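Local coordinates for aminopeptidase (Aneurinibacillus sp. AM-1, PDB 5IB9), which probably removes amino-terminal residues from peptides as a zinc-dependent aminopeptidase of the M28 family, and carries a protease-associated domain beside its catalytic domain, at residues S26-E37 / H229-D240; D301-I312 / L360-Y370. All coordinates share one frame; numbering follows the deposited sequence.

From the N terminus, residues 26-37 lead from the end of helix 15-25 into helix 35-50, and interaction 1 brings them against residues 229-240, the connection from strand 222-228 to helix 238-256. The loop it closes, 191 residues long, takes in the protease-associated region. Interaction 2 follows in series: residues 301-312 run from strand 294-300 into strand 310-315 and meet residues 360-370, the end of strand 358-364 and the loop beyond it, closing a shorter loop of 47 residues that holds helices 322-334 and 348-352. Asn239 joins the two contacts, bonding probably to Gly304 N and Glu367 OE2, and both reach the same zinc ion and inhibitor, through Asp240 and Asp301.

Interaction 1 of 2, residues S26-E37 / H229-D240; sequences SQAPRVAGSPEE and HDSVEKAPGAND. With ZN (zinc ion), chain B; ZN (zinc ion), chain C; BES (2-(3-amino-2-hydroxy-4-phenyl-butyrylamino)-4-methyl-pentanoic acid), chain H.
The Arg30 guanidinium has Ser231 CB over one face, while three backbone carbonyls of 229-240 gather at its edge. Arg30 NE donates to His229 O at 2.8 Å, with the oxygen close to the guanidinium plane; NH2 reaches Gly237 O, also near that plane, at 2.9 Å, and NH1 meets the more tilted Pro236 O at 2.8 Å. A bend at chi3 (-57°) turns the edge of the planar group toward these carbonyls, and a water carries NH2 on to Asp230 O. NH1 also bonds to Leu25 O at the end of the preceding helix. An alanine here would remove the guanidinium and would probably leave the carbonyls of His229, Pro236 and Gly237 without their shared donor, freeing the loop ahead of Asp240 to shift. The His229 ring takes Glu37 OE2 at its edge, the carboxylate and ring planes being 77° apart; the bond from ND1 is weak, while OE1 is held by Ser203 OG and Gly33 N.

The arginine thus ties the N-terminal segment to the loop between strand 222-228 and helix 238-256 of the M28 peptidase domain. Just past that loop, Asp240 bridges the two zinc ions of the active site, OD1 on one and OD2 on the other, and the inhibitor hydroxyl O2 binds both metals.

Arg30 N donates almost straight (174°) to Ser231 OG at 2.9 Å; that hydroxyl donates to Ala235 O, and Ser231 N returns a bond to Arg30 O. Pro29 packs its CB against Ala235 O at 3.2 Å. Val31 CG2 lies 3.7 Å from Glu233 CA, and a second water links Ala32 N with Ser231 O and with OD2 of Asp230, whose stronger polar partner is Glu273.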
loop_
_atom_site.group_PDB
_atom_site.type_symbol
_atom_site.label_atom_id
_atom_site.label_comp_id
_atom_site.label_asym_id
_atom_site.label_seq_id
_atom_site.Cartn_x
_atom_site.Cartn_y
_atom_site.Cartn_z
ATOM N N SER A 26 -4.565 -25.163 14.504
ATOM C CA SER A 26 -4.712 -24.591 15.831
ATOM C C SER A 26 -3.812 -25.298 16.870
ATOM O O SER A 26 -4.073 -25.176 18.089
ATOM C CB SER A 26 -6.211 -24.661 16.300
ATOM O OG SER A 26 -6.712 -25.976 16.381
ATOM N N GLN A 27 -2.741 -25.947 16.412
ATOM C CA GLN A 27 -1.738 -26.453 17.391
ATOM C C GLN A 27 -1.006 -25.342 18.119
ATOM O O GLN A 27 -0.369 -25.566 19.209
ATOM C CB GLN A 27 -0.726 -27.366 16.698
ATOM C CG GLN A 27 -1.335 -28.595 16.083
ATOM C CD GLN A 27 -0.337 -29.396 15.277
ATOM O OE1 GLN A 27 0.333 -30.329 15.837
ATOM N NE2 GLN A 27 -0.241 -29.110 13.985
ATOM N N ALA A 28 -1.004 -24.117 17.571
ATOM C CA ALA A 28 -0.392 -23.007 18.192
ATOM C C ALA A 28 -1.003 -21.732 17.561
ATOM O O ALA A 28 -1.477 -21.794 16.413
ATOM C CB ALA A 28 1.193 -23.042 17.950
ATOM N N PRO A 29 -0.986 -20.589 18.223
ATOM C CA PRO A 29 -1.391 -19.323 17.602
ATOM C C PRO A 29 -0.604 -19.040 16.321
ATOM O O PRO A 29 0.537 -19.446 16.174
ATOM C CB PRO A 29 -1.094 -18.279 18.689
ATOM C CG PRO A 29 -1.093 -19.071 19.987
ATOM C CD PRO A 29 -0.506 -20.370 19.635
ATOM N N ARG A 30 -1.280 -18.333 15.419
ATOM C CA ARG A 30 -0.674 -18.035 14.103
ATOM C C ARG A 30 -0.548 -16.542 13.980
ATOM O O ARG A 30 -1.226 -15.848 13.162
ATOM C CB ARG A 30 -1.569 -18.626 12.953
ATOM C CG ARG A 30 -1.694 -20.098 13.047
ATOM C CD ARG A 30 -2.655 -20.696 11.994
ATOM N NE ARG A 30 -4.005 -20.102 12.081
ATOM C CZ ARG A 30 -4.885 -20.347 13.108
ATOM N NH1 ARG A 30 -4.622 -21.308 14.033
ATOM N NH2 ARG A 30 -6.056 -19.711 13.134
ATOM N N VAL A 31 0.384 -15.913 14.717
ATOM C CA VAL A 31 0.424 -14.476 14.696
ATOM C C VAL A 31 1.002 -13.976 13.371
ATOM O O VAL A 31 1.948 -14.602 12.854
ATOM C CB VAL A 31 1.351 -13.987 15.846
ATOM C CG1 VAL A 31 1.582 -12.494 15.745
ATOM C CG2 VAL A 31 0.633 -14.336 17.192
ATOM N N ALA A 32 0.393 -12.889 12.816
ATOM C CA ALA A 32 0.793 -12.541 11.454
ATOM C C ALA A 32 2.263 -12.243 11.362
ATOM O O ALA A 32 2.837 -11.610 12.250
ATOM C CB ALA A 32 0.036 -11.411 10.945
ATOM N N GLY A 33 2.896 -12.763 10.317
ATOM C CA GLY A 33 4.315 -12.451 10.079
ATOM C C GLY A 33 5.226 -13.390 10.857
ATOM O O GLY A 33 6.470 -13.293 10.741
ATOM N N SER A 34 4.639 -14.304 11.637
ATOM C CA SER A 34 5.454 -15.248 12.418
ATOM C C SER A 34 5.755 -16.547 11.748
ATOM O O SER A 34 5.115 -16.904 10.713
ATOM C CB SER A 34 4.742 -15.614 13.766
ATOM O OG SER A 34 3.657 -16.480 13.483
ATOM N N PRO A 35 6.676 -17.361 12.274
ATOM C CA PRO A 35 6.861 -18.660 11.695
ATOM C C PRO A 35 5.610 -19.536 11.661
ATOM O O PRO A 35 5.468 -20.392 10.800
ATOM C CB PRO A 35 7.925 -19.313 12.653
ATOM C CG PRO A 35 8.601 -18.182 13.240
ATOM C CD PRO A 35 7.693 -17.009 13.308
ATOM N N GLU A 36 4.716 -19.392 12.643
ATOM C CA GLU A 36 3.533 -20.238 12.579
ATOM C C GLU A 36 2.564 -19.791 11.481
ATOM O O GLU A 36 1.876 -20.620 10.904
ATOM C CB GLU A 36 2.710 -20.170 13.903
ATOM C CG GLU A 36 3.482 -20.782 15.070
ATOM C CD GLU A 36 3.621 -22.273 14.917
ATOM O OE1 GLU A 36 2.743 -23.004 14.428
ATOM O OE2 GLU A 36 4.704 -22.815 15.295
ATOM N N GLU A 37 2.524 -18.505 11.180
ATOM C CA GLU A 37 1.657 -18.062 9.992
ATOM C C GLU A 37 2.279 -18.592 8.751
ATOM O O GLU A 37 1.512 -19.024 7.885
ATOM C CB GLU A 37 1.520 -16.534 9.926
ATOM C CG GLU A 37 0.318 -16.199 9.042
ATOM C CD GLU A 37 0.243 -14.758 8.661
ATOM O OE1 GLU A 37 1.341 -14.157 8.406
ATOM O OE2 GLU A 37 -0.914 -14.213 8.580
ATOM N N HIS A 229 -5.995 -16.462 7.793
ATOM C CA HIS A 229 -5.213 -17.556 8.415
ATOM C C HIS A 229 -4.352 -17.205 9.602
ATOM O O HIS A 229 -3.768 -18.104 10.138
ATOM C CB HIS A 229 -4.381 -18.318 7.332
ATOM C CG HIS A 229 -3.533 -17.428 6.462
ATOM N ND1 HIS A 229 -2.565 -16.523 6.830
ATOM C CD2 HIS A 229 -3.636 -17.356 5.110
ATOM C CE1 HIS A 229 -2.084 -15.912 5.719
ATOM N NE2 HIS A 229 -2.719 -16.458 4.680
ATOM N N ASP A 230 -4.402 -15.942 9.996
ATOM C CA ASP A 230 -3.690 -15.537 11.240
ATOM C C ASP A 230 -4.672 -15.498 12.415
ATOM O O ASP A 230 -5.907 -15.455 12.243
ATOM C CB ASP A 230 -3.089 -14.151 11.077
ATOM C CG ASP A 230 -4.091 -13.034 10.866
ATOM O OD1 ASP A 230 -5.065 -13.155 10.047
ATOM O OD2 ASP A 230 -3.937 -11.993 11.540
ATOM N N SER A 231 -4.020 -15.566 13.605
ATOM C CA SER A 231 -4.842 -15.402 14.836
ATOM C C SER A 231 -4.141 -14.432 15.755
ATOM O O SER A 231 -3.047 -14.002 15.476
ATOM C CB SER A 231 -5.078 -16.756 15.543
ATOM O OG SER A 231 -3.847 -17.224 16.088
ATOM N N VAL A 232 -4.870 -13.971 16.779
ATOM C CA VAL A 232 -4.183 -13.029 17.736
ATOM C C VAL A 232 -3.195 -13.757 18.660
ATOM O O VAL A 232 -3.253 -14.985 18.822
ATOM C CB VAL A 232 -5.237 -12.287 18.589
ATOM C CG1 VAL A 232 -6.144 -11.429 17.648
ATOM C CG2 VAL A 232 -6.048 -13.200 19.521
ATOM N N GLU A 233 -2.280 -12.965 19.229
ATOM C CA GLU A 233 -1.293 -13.503 20.198
ATOM C C GLU A 233 -1.968 -14.397 21.279
ATOM O O GLU A 233 -2.995 -14.035 21.832
ATOM C CB GLU A 233 -0.632 -12.345 20.949
ATOM C CG GLU A 233 0.467 -11.561 20.195
ATOM C CD GLU A 233 1.856 -12.253 20.187
ATOM O OE1 GLU A 233 2.775 -11.763 19.438
ATOM O OE2 GLU A 233 2.033 -13.283 20.916
ATOM N N LYS A 234 -1.383 -15.547 21.537
ATOM C CA LYS A 234 -1.817 -16.540 22.586
ATOM C C LYS A 234 -3.127 -17.254 22.292
ATOM O O LYS A 234 -3.533 -18.132 23.048
ATOM C CB LYS A 234 -1.888 -15.853 24.001
ATOM C CG LYS A 234 -0.555 -15.389 24.475
ATOM C CD LYS A 234 -0.595 -14.768 25.889
ATOM C CE LYS A 234 0.661 -13.917 26.021
ATOM N NZ LYS A 234 0.613 -12.828 27.081
ATOM N N ALA A 235 -3.829 -16.928 21.173
ATOM C CA ALA A 235 -5.025 -17.632 20.852
ATOM C C ALA A 235 -4.752 -18.681 19.784
ATOM O O ALA A 235 -4.301 -18.282 18.690
ATOM C CB ALA A 235 -6.173 -16.637 20.266
ATOM N N PRO A 236 -4.996 -19.960 20.037
ATOM C CA PRO A 236 -4.835 -20.989 19.065
ATOM C C PRO A 236 -5.675 -20.787 17.770
ATOM O O PRO A 236 -5.346 -21.387 16.703
ATOM C CB PRO A 236 -5.196 -22.318 19.816
ATOM C CG PRO A 236 -4.776 -21.978 21.334
ATOM C CD PRO A 236 -5.343 -20.571 21.390
ATOM N N GLY A 237 -6.732 -19.978 17.877
ATOM C CA GLY A 237 -7.431 -19.557 16.645
ATOM C C GLY A 237 -8.195 -20.643 16.003
ATOM O O GLY A 237 -8.284 -20.650 14.759
ATOM N N ALA A 238 -8.766 -21.602 16.738
ATOM C CA ALA A 238 -9.455 -22.668 16.075
ATOM C C ALA A 238 -10.689 -22.116 15.411
ATOM O O ALA A 238 -11.002 -22.504 14.261
ATOM C CB ALA A 238 -9.881 -23.825 17.035
ATOM N N ASN A 239 -11.422 -21.263 16.136
ATOM C CA ASN A 239 -12.606 -20.701 15.463
ATOM C C ASN A 239 -12.280 -19.419 14.725
ATOM O O ASN A 239 -12.901 -19.196 13.632
ATOM C CB ASN A 239 -13.786 -20.497 16.462
ATOM C CG ASN A 239 -15.079 -20.376 15.683
ATOM O OD1 ASN A 239 -15.321 -21.160 14.757
ATOM N ND2 ASN A 239 -15.876 -19.390 16.056
ATOM N N ASP A 240 -11.422 -18.573 15.309
ATOM C CA ASP A 240 -11.048 -17.280 14.738
ATOM C C ASP A 240 -9.626 -17.440 14.212
ATOM O O ASP A 240 -8.697 -17.117 14.950
ATOM C CB ASP A 240 -11.110 -16.097 15.811
ATOM C CG ASP A 240 -10.979 -14.739 15.240
ATOM O OD1 ASP A 240 -10.996 -14.753 13.856
ATOM O OD2 ASP A 240 -10.739 -13.574 15.797
HETATM ZN ZN ZN B . -10.120 -11.992 15.351
HETATM ZN ZN ZN C . -11.498 -13.424 12.430
HETATM N N2 BES H . -13.522 -12.275 13.519
HETATM C C1 BES H . -13.123 -10.964 14.029
HETATM C C6 BES H . -14.254 -9.978 13.745
HETATM C C7 BES H . -15.555 -10.120 14.529
HETATM C C8 BES H . -15.594 -10.471 15.901
HETATM C C12 BES H . -16.761 -9.846 13.848
HETATM C C9 BES H . -16.836 -10.544 16.566
HETATM C C11 BES H . -18.014 -9.926 14.518
HETATM C C10 BES H . -18.037 -10.282 15.876
HETATM C C2 BES H . -11.814 -10.520 13.367
HETATM O O2 BES H . -11.032 -11.708 13.476
HETATM C C3 BES H . -11.264 -9.450 14.247
HETATM O O3 BES H . -10.914 -9.764 15.379
HETATM N N1 BES H . -11.275 -8.244 13.795
HETATM C C4 BES H . -10.821 -7.151 14.660
HETATM C C13 BES H . -10.976 -5.922 13.781
HETATM C C14 BES H . -10.088 -5.920 12.532
HETATM C C15 BES H . -10.325 -4.552 11.906
HETATM C C16 BES H . -8.607 -6.204 12.791
HETATM C C5 BES H . -11.742 -6.892 15.846
HETATM O O1 BES H . -11.300 -6.220 16.823
HETATM O O4 BES H . -12.915 -7.306 15.879
HETATM O O HOH W 1 -7.037 -17.762 11.259
HETATM O O HOH W 2 -2.212 -11.968 13.633
#

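Interaction 2 of 2, residues D301-I312 / L360-Y370; sequences DMVGSKDAGDLI and LFIHAPVEPWY. With ZN (zinc ion), chain C; BES (2-(3-amino-2-hydroxy-4-phenyl-butyrylamino)-4-methyl-pentanoic acid), chain H.
Met302 reaches from beside Ile362 toward Val366 and the turn at 367-370, its CB 3.9 Å from Ile362 CG1 and its CE 3.6 Å from Val366 CB. A bend at chi3 (56°) brings that methyl against Tyr370 CD1, and SD makes an oblique Met-aromatic contact with the ring. Ile362 CG2 meets Ile312 CG2. Leu311 CD1 lies over one face of the His363 ring, a CH-pi contact displaced from the ring centre.

Around these side chains the strands pair antiparallel, Ile312 and Ile362 exchanging two backbone bonds, while Asp301 N and His363 N donate to Phe361 O and Met302 O as 301-303 continues beside the other edge of 360-364. At the polar edge Trp369 NE1 gives a nearly straight bond of 2.6 Å to the anti lone pair of Asp307 OD2, whose OD1 forms a salt bridge with Lys306 NZ.

Asp301 holds one zinc ion through both carboxylate oxygens, OD2 also bonding to Ser346 OG; Tyr370 OH donates to inhibitor O3, and Ile362, Val366 and the Tyr370 ring face line the inhibitor's phenyl group. The contact therefore sets a metal ligand and an apolar pocket wall side by side, consistent with selection of a substrate's first side chain.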
loop_
_atom_site.group_PDB
_atom_site.type_symbol
_atom_site.label_atom_id
_atom_site.label_comp_id
_atom_site.label_asym_id
_atom_site.label_seq_id
_atom_site.Cartn_x
_atom_site.Cartn_y
_atom_site.Cartn_z
ATOM N N ASP A 301 -15.676 -16.061 8.609
ATOM C CA ASP A 301 -14.842 -15.760 9.850
ATOM C C ASP A 301 -15.712 -16.150 11.043
ATOM O O ASP A 301 -16.774 -15.539 11.240
ATOM C CB ASP A 301 -14.576 -14.290 9.833
ATOM C CG ASP A 301 -13.396 -13.840 10.771
ATOM O OD1 ASP A 301 -12.943 -14.681 11.558
ATOM O OD2 ASP A 301 -12.813 -12.740 10.659
ATOM N N MET A 302 -15.195 -17.089 11.815
ATOM C CA MET A 302 -15.854 -17.674 12.974
ATOM C C MET A 302 -17.128 -18.408 12.633
ATOM O O MET A 302 -18.190 -17.919 12.872
ATOM C CB MET A 302 -16.040 -16.595 14.033
ATOM C CG MET A 302 -14.748 -16.187 14.508
ATOM S SD MET A 302 -14.679 -14.756 15.647
ATOM C CE MET A 302 -15.763 -15.287 16.950
ATOM N N VAL A 303 -16.957 -19.597 12.076
ATOM C CA VAL A 303 -18.072 -20.323 11.512
ATOM C C VAL A 303 -18.151 -21.789 11.991
ATOM O O VAL A 303 -18.775 -22.636 11.359
ATOM C CB VAL A 303 -18.034 -20.357 9.953
ATOM C CG1 VAL A 303 -18.319 -18.913 9.425
ATOM C CG2 VAL A 303 -16.627 -20.854 9.387
ATOM N N GLY A 304 -17.483 -22.040 13.129
ATOM C CA GLY A 304 -17.535 -23.432 13.691
ATOM C C GLY A 304 -17.718 -23.581 15.179
ATOM O O GLY A 304 -17.605 -24.728 15.589
ATOM N N SER A 305 -18.011 -22.530 15.957
ATOM C CA SER A 305 -18.049 -22.691 17.470
ATOM C C SER A 305 -19.384 -23.229 18.000
ATOM O O SER A 305 -20.429 -22.574 17.805
ATOM C CB SER A 305 -17.780 -21.334 18.129
ATOM O OG SER A 305 -17.771 -21.562 19.594
ATOM N N LYS A 306 -19.274 -24.293 18.839
ATOM C CA LYS A 306 -20.462 -24.877 19.521
ATOM C C LYS A 306 -21.033 -23.807 20.481
ATOM O O LYS A 306 -22.230 -23.849 20.866
ATOM C CB LYS A 306 -20.012 -26.139 20.280
ATOM C CG LYS A 306 -19.267 -25.860 21.531
ATOM C CD LYS A 306 -18.764 -27.233 22.178
ATOM C CE LYS A 306 -18.419 -26.961 23.703
ATOM N NZ LYS A 306 -19.554 -26.288 24.532
ATOM N N ASP A 307 -20.235 -22.869 20.944
ATOM C CA ASP A 307 -20.665 -21.899 21.914
ATOM C C ASP A 307 -21.068 -20.510 21.409
ATOM O O ASP A 307 -21.145 -19.538 22.177
ATOM C CB ASP A 307 -19.506 -21.755 22.899
ATOM C CG ASP A 307 -19.294 -22.990 23.759
ATOM O OD1 ASP A 307 -20.254 -23.799 23.998
ATOM O OD2 ASP A 307 -18.139 -23.148 24.202
ATOM N N ALA A 308 -21.217 -20.373 20.080
ATOM C CA ALA A 308 -21.717 -19.143 19.498
ATOM C C ALA A 308 -23.127 -19.376 19.093
ATOM O O ALA A 308 -23.607 -20.512 19.073
ATOM C CB ALA A 308 -20.874 -18.853 18.195
ATOM N N GLY A 309 -23.738 -18.293 18.619
ATOM C CA GLY A 309 -25.099 -18.393 18.169
ATOM C C GLY A 309 -25.416 -18.778 16.753
ATOM O O GLY A 309 -24.727 -19.649 16.188
ATOM N N ASP A 310 -26.528 -18.237 16.238
ATOM C CA ASP A 310 -27.003 -18.721 14.941
ATOM C C ASP A 310 -26.185 -17.959 13.856
ATOM O O ASP A 310 -25.683 -16.896 14.094
ATOM C CB ASP A 310 -28.475 -18.354 14.670
ATOM C CG ASP A 310 -29.453 -18.900 15.741
ATOM O OD1 ASP A 310 -30.442 -18.174 16.058
ATOM O OD2 ASP A 310 -29.225 -20.029 16.209
ATOM N N LEU A 311 -26.181 -18.532 12.679
ATOM C CA LEU A 311 -25.498 -17.871 11.530
ATOM C C LEU A 311 -26.167 -16.516 11.194
ATOM O O LEU A 311 -27.421 -16.433 11.181
ATOM C CB LEU A 311 -25.560 -18.877 10.349
ATOM C CG LEU A 311 -24.644 -18.553 9.171
ATOM C CD1 LEU A 311 -23.234 -18.515 9.575
ATOM C CD2 LEU A 311 -25.011 -19.564 8.070
ATOM N N ILE A 312 -25.372 -15.532 10.788
ATOM C CA ILE A 312 -25.923 -14.289 10.296
ATOM C C ILE A 312 -25.020 -13.827 9.164
ATOM O O ILE A 312 -23.827 -14.213 9.105
ATOM C CB ILE A 312 -26.010 -13.235 11.430
ATOM C CG1 ILE A 312 -26.697 -11.920 10.955
ATOM C CG2 ILE A 312 -24.666 -12.987 12.007
ATOM C CD1 ILE A 312 -27.285 -11.174 12.164
ATOM N N LEU A 360 -19.980 -10.927 5.355
ATOM C CA LEU A 360 -19.346 -11.823 6.353
ATOM C C LEU A 360 -20.385 -12.781 6.829
ATOM O O LEU A 360 -21.526 -12.399 7.242
ATOM C CB LEU A 360 -18.836 -10.935 7.476
ATOM C CG LEU A 360 -18.516 -11.717 8.745
ATOM C CD1 LEU A 360 -17.352 -12.772 8.590
ATOM C CD2 LEU A 360 -18.121 -10.696 9.920
ATOM N N PHE A 361 -20.009 -14.037 6.812
ATOM C CA PHE A 361 -20.798 -15.182 7.434
ATOM C C PHE A 361 -20.137 -15.594 8.732
ATOM O O PHE A 361 -18.933 -15.884 8.715
ATOM C CB PHE A 361 -20.870 -16.403 6.461
ATOM C CG PHE A 361 -21.651 -16.094 5.204
ATOM C CD1 PHE A 361 -22.934 -16.594 5.073
ATOM C CD2 PHE A 361 -21.145 -15.274 4.194
ATOM C CE1 PHE A 361 -23.742 -16.313 3.940
ATOM C CE2 PHE A 361 -21.965 -14.983 3.037
ATOM C CZ PHE A 361 -23.239 -15.469 2.936
ATOM N N ILE A 362 -20.897 -15.523 9.841
ATOM C CA ILE A 362 -20.329 -15.698 11.221
ATOM C C ILE A 362 -21.477 -16.130 12.095
ATOM O O ILE A 362 -22.657 -15.834 11.782
ATOM C CB ILE A 362 -19.792 -14.364 11.701
ATOM C CG1 ILE A 362 -19.165 -14.515 13.109
ATOM C CG2 ILE A 362 -20.808 -13.213 11.610
ATOM C CD1 ILE A 362 -18.188 -13.308 13.437
ATOM N N HIS A 363 -21.129 -16.920 13.141
ATOM C CA HIS A 363 -22.180 -17.257 14.123
ATOM C C HIS A 363 -22.168 -16.164 15.212
ATOM O O HIS A 363 -21.158 -15.884 15.786
ATOM C CB HIS A 363 -21.952 -18.582 14.740
ATOM C CG HIS A 363 -21.999 -19.719 13.770
ATOM N ND1 HIS A 363 -23.143 -20.260 13.239
ATOM C CD2 HIS A 363 -20.967 -20.420 13.236
ATOM C CE1 HIS A 363 -22.821 -21.243 12.388
ATOM N NE2 HIS A 363 -21.503 -21.357 12.401
ATOM N N ALA A 364 -23.366 -15.583 15.445
ATOM C CA ALA A 364 -23.485 -14.417 16.358
ATOM C C ALA A 364 -24.732 -14.623 17.230
ATOM O O ALA A 364 -25.699 -15.242 16.846
ATOM C CB ALA A 364 -23.612 -13.117 15.545
ATOM N N PRO A 365 -24.640 -14.180 18.498
ATOM C CA PRO A 365 -23.489 -13.586 19.157
ATOM C C PRO A 365 -22.324 -14.611 19.281
ATOM O O PRO A 365 -22.528 -15.859 19.408
ATOM C CB PRO A 365 -24.061 -13.167 20.553
ATOM C CG PRO A 365 -25.181 -14.114 20.742
ATOM C CD PRO A 365 -25.814 -14.300 19.383
ATOM N N VAL A 366 -21.135 -14.048 19.269
ATOM C CA VAL A 366 -19.931 -14.853 19.251
ATOM C C VAL A 366 -19.707 -15.503 20.625
ATOM O O VAL A 366 -20.207 -15.040 21.671
ATOM C CB VAL A 366 -18.665 -14.116 18.823
ATOM C CG1 VAL A 366 -18.883 -13.408 17.412
ATOM C CG2 VAL A 366 -18.156 -13.088 19.879
ATOM N N GLU A 367 -18.938 -16.564 20.625
ATOM C CA GLU A 367 -18.605 -17.320 21.851
ATOM C C GLU A 367 -17.746 -16.490 22.814
ATOM O O GLU A 367 -17.131 -15.467 22.462
ATOM C CB GLU A 367 -17.851 -18.539 21.389
ATOM C CG GLU A 367 -16.473 -18.138 20.805
ATOM C CD GLU A 367 -16.486 -18.122 19.302
ATOM O OE1 GLU A 367 -17.504 -17.756 18.683
ATOM O OE2 GLU A 367 -15.456 -18.604 18.706
ATOM N N PRO A 368 -17.657 -16.936 24.076
ATOM C CA PRO A 368 -16.803 -16.233 25.027
ATOM C C PRO A 368 -15.297 -16.382 24.795
ATOM O O PRO A 368 -14.506 -15.611 25.386
ATOM C CB PRO A 368 -17.126 -16.933 26.347
ATOM C CG PRO A 368 -18.405 -17.619 26.124
ATOM C CD PRO A 368 -18.416 -18.024 24.659
ATOM N N TRP A 369 -14.919 -17.320 23.900
ATOM C CA TRP A 369 -13.517 -17.777 23.733
ATOM C C TRP A 369 -12.751 -16.976 22.674
ATOM O O TRP A 369 -11.528 -17.103 22.560
ATOM C CB TRP A 369 -13.484 -19.252 23.385
ATOM C CG TRP A 369 -14.506 -20.074 24.090
ATOM C CD1 TRP A 369 -15.394 -20.921 23.531
ATOM C CD2 TRP A 369 -14.740 -20.097 25.513
ATOM N NE1 TRP A 369 -16.160 -21.535 24.496
ATOM C CE2 TRP A 369 -15.792 -21.015 25.721
ATOM C CE3 TRP A 369 -14.129 -19.452 26.599
ATOM C CZ2 TRP A 369 -16.298 -21.312 26.998
ATOM C CZ3 TRP A 369 -14.656 -19.708 27.888
ATOM C CH2 TRP A 369 -15.735 -20.649 28.048
ATOM N N TYR A 370 -13.474 -16.077 21.997
ATOM C CA TYR A 370 -12.957 -15.223 20.998
ATOM C C TYR A 370 -11.696 -14.433 21.465
ATOM O O TYR A 370 -11.771 -13.777 22.473
ATOM C CB TYR A 370 -14.157 -14.284 20.749
ATOM C CG TYR A 370 -13.846 -13.096 19.916
ATOM C CD1 TYR A 370 -13.341 -13.250 18.666
ATOM C CD2 TYR A 370 -14.109 -11.811 20.381
ATOM C CE1 TYR A 370 -13.048 -12.147 17.864
ATOM C CE2 TYR A 370 -13.828 -10.700 19.594
ATOM C CZ TYR A 370 -13.271 -10.892 18.339
ATOM O OH TYR A 370 -12.988 -9.786 17.544
HETATM ZN ZN ZN C . -11.498 -13.424 12.430
HETATM N N2 BES H . -13.522 -12.275 13.519
HETATM C C1 BES H . -13.123 -10.964 14.029
HETATM C C6 BES H . -14.254 -9.978 13.745
HETATM C C7 BES H . -15.555 -10.120 14.529
HETATM C C8 BES H . -15.594 -10.471 15.901
HETATM C C12 BES H . -16.761 -9.846 13.848
HETATM C C9 BES H . -16.836 -10.544 16.566
HETATM C C11 BES H . -18.014 -9.926 14.518
HETATM C C10 BES H . -18.037 -10.282 15.876
HETATM C C2 BES H . -11.814 -10.520 13.367
HETATM O O2 BES H . -11.032 -11.708 13.476
HETATM C C3 BES H . -11.264 -9.450 14.247
HETATM O O3 BES H . -10.914 -9.764 15.379
HETATM N N1 BES H . -11.275 -8.244 13.795
HETATM C C4 BES H . -10.821 -7.151 14.660
HETATM C C13 BES H . -10.976 -5.922 13.781
HETATM C C14 BES H . -10.088 -5.920 12.532
HETATM C C15 BES H . -10.325 -4.552 11.906
HETATM C C16 BES H . -8.607 -6.204 12.791
HETATM C C5 BES H . -11.742 -6.892 15.846
HETATM O O1 BES H . -11.300 -6.220 16.823
HETATM O O4 BES H . -12.915 -7.306 15.879
HETATM O O HOH W 3 -15.092 -21.188 20.026
HETATM O O HOH W 4 -23.016 -16.696 22.847
#